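Local structure of N-acetyltransferase (Escherichia coli, 6GTQ) at residues His144-Phe152 / Glu160-Lys168. The protein probably transfers an acetyl group from acetyl-coenzyme A to an amine of its substrate, as an N-acetyltransferase of the GNAT family. The protein carries 1 engineered substitution. Sequence-based numbering, arbitrary orientation.
Engineered in segment 144-152: Phe147 (natural residue Tyr).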
ATOM      1  N   HIS A 144       8.832  -8.352  -3.004  1.00 75.55           N
ATOM      2  CA  HIS A 144       9.575  -8.295  -1.746  1.00 74.68           C
ATOM      3  C   HIS A 144      10.787  -7.385  -1.887  1.00 77.12           C
ATOM      4  O   HIS A 144      11.096  -6.595  -1.002  1.00 75.47           O
ATOM      5  CB  HIS A 144      10.016  -9.701  -1.351  1.00 78.11           C
ATOM      6  CG  HIS A 144      10.484  -9.818   0.064  1.00 81.51           C
ATOM      7  ND1 HIS A 144       9.647 -10.180   1.096  1.00 85.45           N
ATOM      8  CD2 HIS A 144      11.706  -9.637   0.617  1.00 81.56           C
ATOM      9  CE1 HIS A 144      10.332 -10.209   2.226  1.00 83.97           C
ATOM     10  NE2 HIS A 144      11.584  -9.882   1.962  1.00 82.09           N
ATOM     11  N   THR A 145      11.470  -7.511  -3.015  1.00 74.77           N
ATOM     12  CA  THR A 145      12.627  -6.680  -3.353  1.00 75.05           C
ATOM     13  C   THR A 145      12.152  -5.214  -3.514  1.00 74.30           C
ATOM     14  O   THR A 145      12.791  -4.302  -2.977  1.00 73.63           O
ATOM     15  CB  THR A 145      13.341  -7.266  -4.593  1.00 85.39           C
ATOM     16  OG1 THR A 145      13.750  -8.607  -4.300  1.00 85.95           O
ATOM     17  CG2 THR A 145      14.545  -6.440  -5.038  1.00 85.33           C
ATOM     18  N   PHE A 146      11.016  -5.005  -4.219  1.00 67.15           N
ATOM     19  CA  PHE A 146      10.415  -3.686  -4.433  1.00 64.37           C
ATOM     20  C   PHE A 146      10.086  -2.992  -3.102  1.00 65.81           C
ATOM     21  O   PHE A 146      10.419  -1.818  -2.928  1.00 66.34           O
ATOM     22  CB  PHE A 146       9.163  -3.793  -5.329  1.00 64.84           C
ATOM     23  CG  PHE A 146       8.286  -2.563  -5.360  1.00 63.59           C
ATOM     24  CD1 PHE A 146       8.627  -1.465  -6.140  1.00 67.59           C
ATOM     25  CD2 PHE A 146       7.108  -2.510  -4.623  1.00 61.57           C
ATOM     26  CE1 PHE A 146       7.810  -0.328  -6.168  1.00 66.38           C
ATOM     27  CE2 PHE A 146       6.305  -1.371  -4.642  1.00 62.29           C
ATOM     28  CZ  PHE A 146       6.654  -0.294  -5.424  1.00 61.53           C
ATOM     29  N   PHE A 147       9.438  -3.714  -2.169  1.00 59.09           N
ATOM     30  CA  PHE A 147       9.083  -3.153  -0.873  1.00 55.86           C
ATOM     31  C   PHE A 147      10.316  -2.886  -0.014  1.00 60.42           C
ATOM     32  O   PHE A 147      10.347  -1.856   0.657  1.00 59.03           O
ATOM     33  CB  PHE A 147       8.009  -3.987  -0.157  1.00 55.66           C
ATOM     34  CG  PHE A 147       6.649  -3.840  -0.807  1.00 55.22           C
ATOM     35  CD1 PHE A 147       6.032  -2.595  -0.898  1.00 56.31           C
ATOM     36  CD2 PHE A 147       5.977  -4.948  -1.310  1.00 57.62           C
ATOM     37  CE1 PHE A 147       4.788  -2.455  -1.517  1.00 56.49           C
ATOM     38  CE2 PHE A 147       4.730  -4.810  -1.924  1.00 59.50           C
ATOM     39  CZ  PHE A 147       4.147  -3.564  -2.035  1.00 56.24           C
ATOM     40  N   LYS A 148      11.362  -3.746  -0.113  1.00 59.34           N
ATOM     41  CA  LYS A 148      12.644  -3.569   0.584  1.00 60.29           C
ATOM     42  C   LYS A 148      13.360  -2.301   0.104  1.00 66.17           C
ATOM     43  O   LYS A 148      13.938  -1.589   0.925  1.00 65.71           O
ATOM     44  CB  LYS A 148      13.562  -4.791   0.402  1.00 65.17           C
ATOM     45  CG  LYS A 148      13.343  -5.900   1.419  1.00 74.39           C
ATOM     46  CD  LYS A 148      14.618  -6.688   1.653  1.00 87.82           C
ATOM     47  CE  LYS A 148      14.463  -8.163   1.365  1.00103.21           C
ATOM     48  NZ  LYS A 148      14.743  -8.497  -0.061  1.00114.99           N
ATOM     49  N   SER A 149      13.299  -2.005  -1.218  1.00 65.49           N
ATOM     50  CA  SER A 149      13.913  -0.816  -1.833  1.00 66.77           C
ATOM     51  C   SER A 149      13.206   0.484  -1.422  1.00 68.07           C
ATOM     52  O   SER A 149      13.795   1.566  -1.501  1.00 67.99           O
ATOM     53  CB  SER A 149      13.980  -0.950  -3.352  1.00 72.54           C
ATOM     54  OG  SER A 149      12.700  -0.844  -3.952  1.00 78.82           O
ATOM     55  N   LEU A 150      11.948   0.369  -0.972  1.00 62.37           N
ATOM     56  CA  LEU A 150      11.172   1.496  -0.485  1.00 59.49           C
ATOM     57  C   LEU A 150      11.394   1.714   1.014  1.00 61.13           C
ATOM     58  O   LEU A 150      10.920   2.712   1.547  1.00 60.32           O
ATOM     59  CB  LEU A 150       9.687   1.320  -0.803  1.00 57.82           C
ATOM     60  CG  LEU A 150       9.269   1.403  -2.269  1.00 62.91           C
ATOM     61  CD1 LEU A 150       7.758   1.349  -2.375  1.00 60.96           C
ATOM     62  CD2 LEU A 150       9.790   2.678  -2.938  1.00 65.69           C
ATOM     63  N   GLY A 151      12.125   0.800   1.666  1.00 56.57           N
ATOM     64  CA  GLY A 151      12.484   0.895   3.078  1.00 55.07           C
ATOM     65  C   GLY A 151      11.670   0.065   4.053  1.00 56.08           C
ATOM     66  O   GLY A 151      11.810   0.235   5.272  1.00 54.85           O
ATOM     67  N   PHE A 152      10.808  -0.834   3.541  1.00 50.82           N
ATOM     68  CA  PHE A 152      10.000  -1.703   4.402  1.00 48.68           C
ATOM     69  C   PHE A 152      10.896  -2.759   5.065  1.00 55.52           C
ATOM     70  O   PHE A 152      11.820  -3.269   4.428  1.00 58.48           O
ATOM     71  CB  PHE A 152       8.867  -2.361   3.613  1.00 48.84           C
ATOM     72  CG  PHE A 152       7.681  -1.487   3.287  1.00 47.65           C
ATOM     73  CD1 PHE A 152       7.738  -0.565   2.248  1.00 50.40           C
ATOM     74  CD2 PHE A 152       6.473  -1.651   3.954  1.00 47.92           C
ATOM     75  CE1 PHE A 152       6.625   0.206   1.914  1.00 49.66           C
ATOM     76  CE2 PHE A 152       5.364  -0.863   3.636  1.00 49.12           C
ATOM     77  CZ  PHE A 152       5.444   0.053   2.611  1.00 47.66           C
ATOM     78  N   GLU A 160       6.864 -14.132   6.758  1.00 75.83           N
ATOM     79  CA  GLU A 160       7.786 -13.981   5.621  1.00 76.95           C
ATOM     80  C   GLU A 160       7.258 -13.129   4.468  1.00 80.04           C
ATOM     81  O   GLU A 160       8.057 -12.488   3.783  1.00 80.84           O
ATOM     82  CB  GLU A 160       8.214 -15.355   5.091  1.00 82.08           C
ATOM     83  CG  GLU A 160       9.608 -15.769   5.532  1.00 98.95           C
ATOM     84  CD  GLU A 160       9.944 -17.249   5.443  1.00130.98           C
ATOM     85  OE1 GLU A 160      10.851 -17.686   6.188  1.00130.21           O
ATOM     86  OE2 GLU A 160       9.310 -17.973   4.638  1.00127.62           O
ATOM     87  N   ASN A 161       5.924 -13.132   4.248  1.00 74.29           N
ATOM     88  CA  ASN A 161       5.260 -12.376   3.184  1.00 71.80           C
ATOM     89  C   ASN A 161       4.864 -10.960   3.603  1.00 70.34           C
ATOM     90  O   ASN A 161       4.293 -10.222   2.798  1.00 69.07           O
ATOM     91  CB  ASN A 161       4.044 -13.146   2.631  1.00 74.22           C
ATOM     92  CG  ASN A 161       4.377 -14.467   1.973  1.00102.26           C
ATOM     93  OD1 ASN A 161       3.902 -15.527   2.393  1.00 98.83           O
ATOM     94  ND2 ASN A 161       5.191 -14.438   0.922  1.00 95.26           N
ATOM     95  N   ALA A 162       5.158 -10.580   4.853  1.00 64.07           N
ATOM     96  CA  ALA A 162       4.847  -9.250   5.368  1.00 60.36           C
ATOM     97  C   ALA A 162       6.099  -8.397   5.574  1.00 60.97           C
ATOM     98  O   ALA A 162       7.160  -8.906   5.939  1.00 61.25           O
ATOM     99  CB  ALA A 162       4.040  -9.346   6.656  1.00 60.56           C
ATOM    100  N   LEU A 163       5.965  -7.099   5.295  1.00 54.53           N
ATOM    101  CA  LEU A 163       7.008  -6.091   5.467  1.00 53.38           C
ATOM    102  C   LEU A 163       6.392  -4.928   6.233  1.00 55.41           C
ATOM    103  O   LEU A 163       5.217  -4.600   6.010  1.00 54.10           O
ATOM    104  CB  LEU A 163       7.569  -5.608   4.127  1.00 53.34           C
ATOM    105  CG  LEU A 163       8.354  -6.617   3.318  1.00 59.28           C
ATOM    106  CD1 LEU A 163       7.561  -7.046   2.098  1.00 59.14           C
ATOM    107  CD2 LEU A 163       9.703  -6.053   2.920  1.00 61.59           C
ATOM    108  N   PHE A 164       7.170  -4.311   7.134  1.00 50.61           N
ATOM    109  CA  PHE A 164       6.670  -3.229   7.978  1.00 48.74           C
ATOM    110  C   PHE A 164       7.348  -1.869   7.775  1.00 52.05           C
ATOM    111  O   PHE A 164       8.573  -1.795   7.663  1.00 52.55           O
ATOM    112  CB  PHE A 164       6.743  -3.644   9.460  1.00 50.54           C
ATOM    113  CG  PHE A 164       6.290  -2.589  10.438  1.00 51.02           C
ATOM    114  CD1 PHE A 164       4.949  -2.245  10.544  1.00 52.62           C
ATOM    115  CD2 PHE A 164       7.207  -1.932  11.253  1.00 53.22           C
ATOM    116  CE1 PHE A 164       4.530  -1.278  11.459  1.00 52.69           C
ATOM    117  CE2 PHE A 164       6.790  -0.944  12.144  1.00 54.80           C
ATOM    118  CZ  PHE A 164       5.454  -0.628  12.245  1.00 51.94           C
ATOM    119  N   PHE A 165       6.531  -0.792   7.797  1.00 46.30           N
ATOM    120  CA  PHE A 165       6.985   0.592   7.734  1.00 45.34           C
ATOM    121  C   PHE A 165       6.298   1.421   8.846  1.00 48.33           C
ATOM    122  O   PHE A 165       5.066   1.515   8.863  1.00 47.13           O
ATOM    123  CB  PHE A 165       6.752   1.199   6.350  1.00 46.53           C
ATOM    124  CG  PHE A 165       7.709   2.309   5.994  1.00 48.70           C
ATOM    125  CD1 PHE A 165       9.038   2.035   5.689  1.00 52.80           C
ATOM    126  CD2 PHE A 165       7.276   3.628   5.931  1.00 49.81           C
ATOM    127  CE1 PHE A 165       9.916   3.062   5.344  1.00 54.87           C
ATOM    128  CE2 PHE A 165       8.147   4.649   5.547  1.00 53.16           C
ATOM    129  CZ  PHE A 165       9.460   4.362   5.264  1.00 52.98           C
ATOM    130  N   PRO A 166       7.064   1.993   9.807  1.00 44.89           N
ATOM    131  CA  PRO A 166       6.424   2.759  10.892  1.00 44.53           C
ATOM    132  C   PRO A 166       5.873   4.123  10.472  1.00 48.42           C
ATOM    133  O   PRO A 166       6.328   4.693   9.488  1.00 47.36           O
ATOM    134  CB  PRO A 166       7.525   2.876  11.963  1.00 47.14           C
ATOM    135  CG  PRO A 166       8.699   2.121  11.436  1.00 52.12           C
ATOM    136  CD  PRO A 166       8.529   1.969   9.964  1.00 47.37           C
ATOM    137  N   THR A 167       4.890   4.653  11.235  1.00 46.92           N
ATOM    138  CA  THR A 167       4.280   5.963  10.956  1.00 47.22           C
ATOM    139  C   THR A 167       5.301   7.102  11.076  1.00 52.85           C
ATOM    140  O   THR A 167       5.243   8.045  10.285  1.00 53.36           O
ATOM    141  CB  THR A 167       3.024   6.189  11.804  1.00 53.69           C
ATOM    142  OG1 THR A 167       2.137   5.101  11.576  1.00 54.77           O
ATOM    143  CG2 THR A 167       2.301   7.488  11.451  1.00 50.36           C
ATOM    144  N   LYS A 168       6.256   6.988  12.023  1.00 49.81           N
ATOM    145  CA  LYS A 168       7.297   7.985  12.245  1.00 50.94           C
ATOM    146  C   LYS A 168       8.184   8.185  11.013  1.00 53.97           C
ATOM    147  O   LYS A 168       8.581   9.317  10.727  1.00 55.35           O
ATOM    148  CB  LYS A 168       8.101   7.677  13.515  1.00 55.22           C
ATOM    149  CG  LYS A 168       7.795   8.653  14.649  1.00 76.30           C
ATOM    150  CD  LYS A 168       8.028   8.054  16.040  1.00 87.48           C
ATOM    151  CE  LYS A 168       7.651   9.031  17.131  1.00 97.45           C
ATOM    152  NZ  LYS A 168       7.553   8.377  18.464  1.00106.23           N
TER
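The carbonyl O of Glu160 lies 3.6 Å from His144 CE1, a van der Waals contact just ahead of strand 162-166, which lies between strands 133-137 and 153-154 of the GNAT sheet. The axes of helix 144-149 and this strand run 14° apart in the same direction, 9.5 Å at closest approach. With its CG set anti to the carbonyl carbon (chi1 -67°), Leu163 brings CD1 to CB of the engineered Phe147 at 3.8 Å and to His144 ND1 at 3.9 Å; CD2 packs on Phe152 CB and, more loosely, stands above the rim of the imidazole. Its CB packs 3.5 Å from Phe152 CB. Phe164 turns its side chain to the other side of the sheet, onto Phe135, and contributes its carbonyl O, 3.6 Å from Phe152 CA in a markedly bent CA-H...O contact. Phe165 returns to the helix side. Its CB forms a CH-pi contact 3.9 Å from the Phe152 ring centroid and 22° off the normal; Phe147 CD1 stands over the rim of the opposite face. At Gly151, positive phi and bonds from Gly151 N to Lys148 O and Phe152 N to Phe147 O define a Schellman motif; Gly151 O lies in the Phe165 ring plane, at its edge, 3.3 Å from CD1.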